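Local coordinates for protein ABC sugar (Ribose) transporter, periplasmic substrate-binding subunit (Rhodobacter sphaeroides, PDB 3L49) that probably binds a sugar in the periplasm as the substrate-binding subunit of an ABC transporter, at residues H17-K22 / E67-L72; I39-G44 / I54-A59. All blocks are in the same frame, centred on the assembly; numbering follows the deposited sequence. Where two conformers were deposited one is given.

How the interactions relate
Both contacts belong to the N-terminal α/β lobe of a type I periplasmic binding protein and reach the same parallel part of its sheet, in which strand 7-12 runs between 37-42 and 64-68. Their centres lie 14 Å apart, and their nearest atoms about 5 Å apart without touching. Along the chain, interaction 2 is nested within the loop closed by interaction 1: helix 18-33 leads into strand 37-42, then helix 47-60 into strand 64-68. The centre of interaction 1 is about 7 Å from the centre of the chain, against about 21 Å for interaction 2. Interaction 1 lies at strand ends that probably face the sugar-binding cleft, interaction 2 in packing on the lobe's outermost strand.

Interaction 1 of 2, residues H17-K22 / E67-L72; sequences HDWDLK and EQLGNL
With CG of Q68 anti to the backbone N (chi1 172°) and the chain extended beyond it, the amide of this glutamine reaches helix 18-33, while CG of W19, also anti to its N (chi1 -169°), places the indole where its six-membered ring meets L69. The setting is the C-terminal ends of the parallel strands in the N-terminal lobe of a type I periplasmic binding protein, where strand ends and helix starts line the cleft between lobes.

One hydrogen bond crosses the contact: Q68 NE2 donates to the main-chain D20 O at 3.2 Å. The donor lies in the carbonyl plane, on a lone pair, and D20 O in turn sits almost in the amide plane of Q68. Such a doubly coplanar bond limits how the amide can be turned, and Q27 takes its other end by donating to Q68 OE1.

The side chain of D20 lies about 4 Å from a bound ligand of unknown identity, consistent with a place in the sugar-binding cleft, and R45 forms a salt bridge with D20 OD2 that would help keep the acid ionised. Within the helix itself, K22 NZ closes a salt bridge with D18 OD2 at 2.9 Å, on the syn side but tilted 28° out of the carboxylate plane.

Next to the polar link, a single methyl of L69 serves two neighbours. The indole it touches is buried, and P248 and I251 of helix 248-263 pack against the same ring system. L69 CD1 meets W19 CZ3 at 3.7 Å, approaching the six-membered ring obliquely, and the leucine crosses the carboxylate at a slant, with L69 CD1 3.4 Å from D20 OD1.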
loop_
_atom_site.group_PDB
_atom_site.type_symbol
_atom_site.label_atom_id
_atom_site.label_comp_id
_atom_site.label_asym_id
_atom_site.label_seq_id
_atom_site.Cartn_x
_atom_site.Cartn_y
_atom_site.Cartn_z
ATOM N N HIS A 17 -0.087 -6.837 -8.805
ATOM C CA HIS A 17 1.277 -6.378 -8.623
ATOM C C HIS A 17 1.762 -7.068 -7.389
ATOM O O HIS A 17 1.104 -7.578 -6.509
ATOM C CB HIS A 17 1.441 -4.867 -8.467
ATOM C CG HIS A 17 0.739 -4.305 -7.273
ATOM N ND1 HIS A 17 1.394 -4.016 -6.096
ATOM C CD2 HIS A 17 -0.561 -3.983 -7.071
ATOM C CE1 HIS A 17 0.528 -3.535 -5.222
ATOM N NE2 HIS A 17 -0.664 -3.506 -5.788
ATOM N N ASP A 18 3.050 -6.802 -7.255
ATOM C CA ASP A 18 3.985 -7.620 -6.469
ATOM C C ASP A 18 3.686 -7.715 -4.970
ATOM O O ASP A 18 3.770 -8.764 -4.390
ATOM C CB ASP A 18 5.406 -7.103 -6.669
ATOM C CG ASP A 18 6.447 -8.029 -6.134
ATOM O OD1 ASP A 18 6.539 -9.159 -6.628
ATOM O OD2 ASP A 18 7.194 -7.636 -5.231
ATOM N N TRP A 19 3.387 -6.598 -4.356
ATOM C CA TRP A 19 3.130 -6.561 -2.947
ATOM C C TRP A 19 1.883 -7.376 -2.666
ATOM O O TRP A 19 1.874 -8.215 -1.800
ATOM C CB TRP A 19 2.987 -5.114 -2.455
ATOM C CG TRP A 19 2.966 -4.923 -0.973
ATOM C CD1 TRP A 19 3.977 -4.503 -0.186
ATOM C CD2 TRP A 19 1.859 -5.122 -0.109
ATOM N NE1 TRP A 19 3.575 -4.428 1.090
ATOM C CE2 TRP A 19 2.272 -4.795 1.170
ATOM C CE3 TRP A 19 0.548 -5.518 -0.299
ATOM C CZ2 TRP A 19 1.450 -4.886 2.229
ATOM C CZ3 TRP A 19 -0.254 -5.601 0.744
ATOM C CH2 TRP A 19 0.185 -5.292 2.002
ATOM N N ASP A 20 0.843 -7.134 -3.440
ATOM C CA ASP A 20 -0.435 -7.816 -3.268
ATOM C C ASP A 20 -0.307 -9.318 -3.440
ATOM O O ASP A 20 -0.868 -10.073 -2.657
ATOM C CB ASP A 20 -1.463 -7.277 -4.263
ATOM C CG ASP A 20 -1.958 -5.891 -3.903
ATOM O OD1 ASP A 20 -1.264 -5.175 -3.150
ATOM O OD2 ASP A 20 -3.040 -5.510 -4.389
ATOM N N LEU A 21 0.434 -9.738 -4.467
ATOM C CA LEU A 21 0.634 -11.150 -4.748
ATOM C C LEU A 21 1.397 -11.837 -3.620
ATOM O O LEU A 21 1.022 -12.934 -3.204
ATOM C CB LEU A 21 1.332 -11.358 -6.097
ATOM C CG LEU A 21 1.627 -12.822 -6.469
ATOM C CD1 LEU A 21 0.341 -13.605 -6.677
ATOM C CD2 LEU A 21 2.546 -12.939 -7.689
ATOM N N LYS A 22 2.444 -11.177 -3.121
ATOM C CA LYS A 22 3.216 -11.674 -1.970
ATOM C C LYS A 22 2.385 -11.862 -0.695
ATOM O O LYS A 22 2.538 -12.873 -0.013
ATOM C CB LYS A 22 4.421 -10.771 -1.678
ATOM C CG LYS A 22 5.781 -11.332 -2.095
ATOM C CD LYS A 22 5.990 -11.351 -3.606
ATOM C CE LYS A 22 7.469 -11.239 -3.970
ATOM N NZ LYS A 22 8.022 -9.882 -3.666
ATOM N N GLU A 67 -9.605 -10.080 5.077
ATOM C CA GLU A 67 -9.831 -9.146 3.990
ATOM C C GLU A 67 -8.520 -8.416 3.679
ATOM O O GLU A 67 -7.846 -7.940 4.581
ATOM C CB GLU A 67 -10.945 -8.169 4.387
ATOM C CG GLU A 67 -11.658 -7.481 3.227
ATOM C CD GLU A 67 -10.803 -6.433 2.539
ATOM O OE1 GLU A 67 -10.017 -5.750 3.228
ATOM O OE2 GLU A 67 -10.909 -6.311 1.303
ATOM N N GLN A 68 -8.172 -8.301 2.402
ATOM C CA GLN A 68 -6.949 -7.591 2.014
ATOM C C GLN A 68 -7.202 -6.406 1.080
ATOM O O GLN A 68 -7.715 -6.577 -0.023
ATOM C CB GLN A 68 -5.962 -8.569 1.385
ATOM C CG GLN A 68 -4.734 -7.938 0.781
ATOM C CD GLN A 68 -3.751 -8.973 0.294
ATOM O OE1 GLN A 68 -3.559 -10.006 0.932
ATOM N NE2 GLN A 68 -3.120 -8.707 -0.849
ATOM N N LEU A 69 -6.840 -5.213 1.550
ATOM C CA LEU A 69 -6.907 -3.947 0.786
ATOM C C LEU A 69 -8.276 -3.589 0.205
ATOM O O LEU A 69 -9.292 -4.156 0.591
ATOM C CB LEU A 69 -5.813 -3.888 -0.288
ATOM C CG LEU A 69 -4.405 -3.648 0.259
ATOM C CD1 LEU A 69 -3.366 -4.240 -0.666
ATOM C CD2 LEU A 69 -4.150 -2.153 0.502
ATOM N N GLY A 70 -8.295 -2.632 -0.718
ATOM C CA GLY A 70 -9.544 -2.189 -1.316
ATOM C C GLY A 70 -10.104 -0.935 -0.678
ATOM O O GLY A 70 -9.551 -0.418 0.297
ATOM N N ASN A 71 -11.209 -0.454 -1.240
ATOM C CA ASN A 71 -11.875 0.752 -0.761
ATOM C C ASN A 71 -12.786 0.456 0.414
ATOM O O ASN A 71 -13.696 -0.371 0.308
ATOM C CB ASN A 71 -12.671 1.403 -1.889
ATOM C CG ASN A 71 -11.834 2.347 -2.733
ATOM O OD1 ASN A 71 -12.327 3.386 -3.160
ATOM N ND2 ASN A 71 -10.570 1.999 -2.976
ATOM N N LEU A 72 -12.525 1.146 1.525
ATOM C CA LEU A 72 -13.241 0.948 2.788
ATOM C C LEU A 72 -14.718 1.331 2.683
ATOM O O LEU A 72 -15.587 0.601 3.168
ATOM C CB LEU A 72 -12.582 1.768 3.912
ATOM C CG LEU A 72 -12.398 1.205 5.332
ATOM C CD1 LEU A 72 -12.668 2.297 6.365
ATOM C CD2 LEU A 72 -13.253 -0.027 5.633
#

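Interaction 2 of 2, residues I39-G44 / I54-A59; sequences IALDAG and IQTLIA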
loop_
_atom_site.group_PDB
_atom_site.type_symbol
_atom_site.label_atom_id
_atom_site.label_comp_id
_atom_site.label_asym_id
_atom_site.label_seq_id
_atom_site.Cartn_x
_atom_site.Cartn_y
_atom_site.Cartn_z
ATOM N N ILE A 39 -10.032 -20.776 1.469
ATOM C CA ILE A 39 -10.871 -20.374 0.348
ATOM C C ILE A 39 -10.362 -19.015 -0.118
ATOM O O ILE A 39 -10.664 -17.980 0.482
ATOM C CB ILE A 39 -12.374 -20.343 0.701
ATOM C CG1 ILE A 39 -12.849 -21.742 1.111
ATOM C CG2 ILE A 39 -13.207 -19.799 -0.486
ATOM C CD1 ILE A 39 -14.273 -21.794 1.642
ATOM N N ALA A 40 -9.572 -19.036 -1.186
ATOM C CA ALA A 40 -8.875 -17.850 -1.652
ATOM C C ALA A 40 -9.579 -17.184 -2.823
ATOM O O ALA A 40 -9.633 -17.733 -3.926
ATOM C CB ALA A 40 -7.448 -18.202 -2.016
ATOM N N LEU A 41 -10.096 -15.982 -2.585
ATOM C CA LEU A 41 -10.782 -15.227 -3.632
ATOM C C LEU A 41 -10.071 -13.914 -3.985
ATOM O O LEU A 41 -9.661 -13.151 -3.101
ATOM C CB LEU A 41 -12.248 -14.985 -3.252
ATOM C CG LEU A 41 -13.132 -16.216 -2.977
ATOM C CD1 LEU A 41 -14.394 -15.780 -2.284
ATOM C CD2 LEU A 41 -13.475 -17.040 -4.244
ATOM N N ASP A 42 -9.927 -13.682 -5.288
ATOM C CA ASP A 42 -9.227 -12.528 -5.846
ATOM C C ASP A 42 -10.209 -11.736 -6.720
ATOM O O ASP A 42 -10.808 -12.274 -7.651
ATOM C CB ASP A 42 -8.000 -13.009 -6.642
ATOM C CG ASP A 42 -7.370 -11.923 -7.537
ATOM O OD1 ASP A 42 -7.769 -10.739 -7.503
ATOM O OD2 ASP A 42 -6.441 -12.272 -8.294
ATOM N N ALA A 43 -10.340 -10.447 -6.435
ATOM C CA ALA A 43 -11.375 -9.633 -7.075
ATOM C C ALA A 43 -10.985 -9.076 -8.432
ATOM O O ALA A 43 -11.838 -8.532 -9.136
ATOM C CB ALA A 43 -11.820 -8.516 -6.150
ATOM N N GLY A 44 -9.709 -9.213 -8.794
ATOM C CA GLY A 44 -9.174 -8.647 -10.034
ATOM C C GLY A 44 -9.372 -7.142 -10.172
ATOM O O GLY A 44 -9.713 -6.661 -11.253
ATOM N N ILE A 54 -17.287 -11.600 -1.115
ATOM C CA ILE A 54 -17.651 -11.556 0.301
ATOM C C ILE A 54 -18.963 -12.335 0.567
ATOM O O ILE A 54 -19.020 -13.169 1.488
ATOM C CB ILE A 54 -17.712 -10.086 0.821
ATOM C CG1 ILE A 54 -16.299 -9.489 0.902
ATOM C CG2 ILE A 54 -18.397 -10.005 2.179
ATOM C CD1 ILE A 54 -16.256 -7.975 1.050
ATOM N N GLN A 55 -19.986 -12.074 -0.263
ATOM C CA GLN A 55 -21.295 -12.748 -0.195
ATOM C C GLN A 55 -21.148 -14.258 -0.218
ATOM O O GLN A 55 -21.765 -14.960 0.586
ATOM C CB GLN A 55 -22.191 -12.330 -1.362
ATOM C CG GLN A 55 -22.642 -10.879 -1.343
ATOM C CD GLN A 55 -23.397 -10.478 -2.599
ATOM O OE1 GLN A 55 -23.249 -11.089 -3.656
ATOM N NE2 GLN A 55 -24.211 -9.443 -2.487
ATOM N N THR A 56 -20.331 -14.732 -1.155
ATOM C CA THR A 56 -19.911 -16.128 -1.258
ATOM C C THR A 56 -19.355 -16.672 0.055
ATOM O O THR A 56 -19.807 -17.716 0.546
ATOM C CB THR A 56 -18.813 -16.254 -2.318
ATOM O OG1 THR A 56 -19.308 -15.763 -3.568
ATOM C CG2 THR A 56 -18.359 -17.697 -2.466
ATOM N N LEU A 57 -18.386 -15.944 0.614
ATOM C CA LEU A 57 -17.714 -16.337 1.849
ATOM C C LEU A 57 -18.668 -16.402 3.026
ATOM O O LEU A 57 -18.625 -17.370 3.788
ATOM C CB LEU A 57 -16.540 -15.405 2.162
ATOM C CG LEU A 57 -15.269 -15.537 1.316
ATOM C CD1 LEU A 57 -14.263 -14.430 1.656
ATOM C CD2 LEU A 57 -14.625 -16.920 1.451
ATOM N N ILE A 58 -19.531 -15.387 3.151
ATOM C CA ILE A 58 -20.571 -15.357 4.191
ATOM C C ILE A 58 -21.449 -16.606 4.115
ATOM O O ILE A 58 -21.666 -17.292 5.123
ATOM C CB ILE A 58 -21.456 -14.080 4.098
ATOM C CG1 ILE A 58 -20.635 -12.834 4.440
ATOM C CG2 ILE A 58 -22.690 -14.184 5.028
ATOM C CD1 ILE A 58 -21.333 -11.529 4.133
ATOM N N ALA A 59 -21.909 -16.903 2.901
ATOM C CA ALA A 59 -22.772 -18.048 2.623
ATOM C C ALA A 59 -22.053 -19.392 2.761
ATOM O O ALA A 59 -22.705 -20.420 2.931
ATOM C CB ALA A 59 -23.390 -17.910 1.232
#
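Apolar packing carries the contact between I39 and L41 of strand 37-42 and L57 of helix 47-60. L41 and L57 reach toward each other tip to tip, bringing L41 CD1 to 3.7 Å from L57 CG and 3.9 Å from L57 CD2. I39 meets the same leucine differently: the two side chains slide past each other in opposite directions, with I39 CG2 3.7 Å from L57 CD2. In I39 that branch is anti to the backbone N, while CG1 stands anti to the carbonyl carbon (chi1 -61°), a placement that turns CG2 to the helix side, where it meets L57 CD2. L57 CD2 therefore has a partner from each of two strand residues, two positions apart, that point to this side of the sheet. At the margin, T56 CG2 comes within 4.4 Å of L41 CD1. T11 of the adjoining strand 7-12 also touches L57.

Hydrogen bonds lie within or beside the segments, and none passes directly between them. T56 OG1 is bonded to S52 O, one turn earlier in its helix. Where the strand ends, D42 OD1 accepts from G44 N at 2.8 Å and 165°, forming an Asx turn; the donor approaches from above the carboxylate plane. D42 OD2 is bonded to T15 OG1, and D42 O accepts from Q53 of helix 47-60.

The axes of strand 39-42 and helix 54-59 come within 10.1 Å, nearly antiparallel at 164°. This is the strand-to-helix half of a beta-alpha-beta crossover, completed by strand 64-68, in the Rossmann-like lobe of a type I periplasmic binding protein.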